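Local coordinates for molybdopterin converting factor, subunit 1 (Pyrococcus furiosus, PDB 1VJK), which probably serves as the small, ubiquitin-like sulfur-carrier subunit of molybdopterin synthase in molybdenum cofactor biosynthesis, at residues K54-G59 and D65-I70. Numbering follows the deposited sequence.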
# COMPACT_ATOMS: atom_id res chain seq x y z
N LYS A 54 -3.91 3.01 10.74
CA LYS A 54 -5.10 3.87 10.66
C LYS A 54 -4.74 5.34 10.90
O LYS A 54 -5.34 6.23 10.29
CB LYS A 54 -6.17 3.42 11.66
CG LYS A 54 -6.82 2.10 11.29
CD LYS A 54 -7.98 1.75 12.20
CE LYS A 54 -9.03 0.94 11.43
N GLU A 55 -3.74 5.56 11.75
CA GLU A 55 -3.30 6.89 12.21
C GLU A 55 -2.24 7.50 11.27
O GLU A 55 -1.82 8.66 11.46
CB GLU A 55 -2.74 6.77 13.64
CG GLU A 55 -3.73 6.33 14.75
CD GLU A 55 -4.44 4.98 14.51
OE1 GLU A 55 -3.76 3.93 14.19
OE2 GLU A 55 -5.69 4.96 14.68
N GLU A 56 -1.82 6.74 10.27
CA GLU A 56 -0.80 7.18 9.33
C GLU A 56 -1.46 7.77 8.10
O GLU A 56 -2.37 7.18 7.51
CB GLU A 56 0.10 6.00 8.92
CG GLU A 56 0.77 5.31 10.09
CD GLU A 56 1.92 6.10 10.68
OE1 GLU A 56 2.35 7.08 10.05
OE2 GLU A 56 2.37 5.77 11.81
N VAL A 57 -0.98 8.93 7.67
CA VAL A 57 -1.57 9.59 6.51
C VAL A 57 -0.91 9.09 5.23
O VAL A 57 0.30 9.23 5.05
CB VAL A 57 -1.47 11.11 6.63
CG1 VAL A 57 -2.01 11.79 5.38
CG2 VAL A 57 -2.25 11.59 7.85
N PHE A 58 -1.71 8.47 4.36
CA PHE A 58 -1.22 8.04 3.04
C PHE A 58 -1.36 9.16 2.04
O PHE A 58 -2.40 9.82 1.96
CB PHE A 58 -2.01 6.82 2.54
CG PHE A 58 -1.69 5.52 3.25
CD1 PHE A 58 -1.07 4.48 2.57
CD2 PHE A 58 -2.05 5.34 4.59
CE1 PHE A 58 -0.78 3.27 3.21
CE2 PHE A 58 -1.77 4.12 5.24
CZ PHE A 58 -1.14 3.10 4.55
N GLY A 59 -0.32 9.35 1.26
CA GLY A 59 -0.37 10.32 0.19
C GLY A 59 -0.85 9.69 -1.09
O GLY A 59 -0.86 8.45 -1.29
N ASP A 65 4.59 15.40 2.42
CA ASP A 65 3.93 15.79 3.68
C ASP A 65 3.16 14.64 4.34
O ASP A 65 2.79 14.73 5.51
CB ASP A 65 3.01 16.99 3.45
CG ASP A 65 3.76 18.20 2.92
OD1 ASP A 65 4.88 18.48 3.41
OD2 ASP A 65 3.30 18.93 2.01
N ALA A 66 2.92 13.58 3.58
CA ALA A 66 2.25 12.38 4.08
C ALA A 66 3.19 11.54 4.93
O ALA A 66 4.41 11.70 4.87
CB ALA A 66 1.73 11.56 2.90
N ASP A 67 2.63 10.64 5.73
CA ASP A 67 3.46 9.67 6.44
C ASP A 67 3.92 8.55 5.52
O ASP A 67 5.00 7.98 5.73
CB ASP A 67 2.69 9.07 7.61
CG ASP A 67 2.30 10.08 8.64
OD1 ASP A 67 3.22 10.78 9.16
OD2 ASP A 67 1.12 10.28 8.98
N VAL A 68 3.08 8.21 4.53
CA VAL A 68 3.29 7.04 3.70
C VAL A 68 3.08 7.44 2.25
O VAL A 68 2.13 8.15 1.94
CB VAL A 68 2.23 5.92 4.00
CG1 VAL A 68 2.54 4.64 3.24
CG2 VAL A 68 2.10 5.61 5.50
N ASN A 69 3.94 6.93 1.38
CA ASN A 69 3.69 6.94 -0.05
C ASN A 69 3.71 5.51 -0.54
O ASN A 69 4.29 4.62 0.10
CB ASN A 69 4.77 7.72 -0.83
CG ASN A 69 4.66 9.27 -0.71
OD1 ASN A 69 5.44 9.97 -1.37
ND2 ASN A 69 3.73 9.78 0.10
N ILE A 70 3.06 5.29 -1.68
CA ILE A 70 3.04 3.93 -2.27
C ILE A 70 3.47 3.98 -3.71
O ILE A 70 3.46 5.05 -4.35
CB ILE A 70 1.65 3.23 -2.14
CG1 ILE A 70 0.58 3.91 -3.00
CG2 ILE A 70 1.24 3.07 -0.64
CD1 ILE A 70 0.47 3.34 -4.47
O HOH W 1 1.54 7.60 -2.48
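Val68 presses its branched CB against one face of the Phe58 ring, a CH-pi contact with CB 4.0 Å from the ring centroid. The two side chains run alongside each other, and having CG1 anti to the backbone N (chi1 -174°) puts that methyl above the same face, 3.6 Å from Phe58 CE1. The flat ring thus offers a face to branched Val68 and an edge to Ile70 CG2, while Ile43 and Lys47 of helix 39-49 also touch Phe58. The smallest bump, Ala66 CB, sits in the hollow of the bare backbone at Gly59, 3.4 Å from Gly59 N. A side chain on Gly59 would probably crowd Asn69 ND2 and Ala66 CB, consistent with glycine here. A single beta bridge pairs Phe58 with Val68: Gly59 N donates to Val68 O (2.8 Å), and Val68 N to Val57 O (3.0 Å). Asn69 ND2 also donates to Val68 O, from above its carbonyl plane. Asp67 OD2 takes Val57 N on its anti lone pair, almost straight at 175°. With an alanine at Asp67, Val57 N would probably lose this acceptor. Glu56 OE1 lies 3.6 Å from Asp67 OD2, but is salt-bridged to Arg19. Chemically, the contact ties a loop of the ubiquitin-like beta-grasp fold to edge strand 69-72 through apolar packing and backbone bonds, the two neighbouring carboxylates probably being tolerated because Arg19 lies beside both.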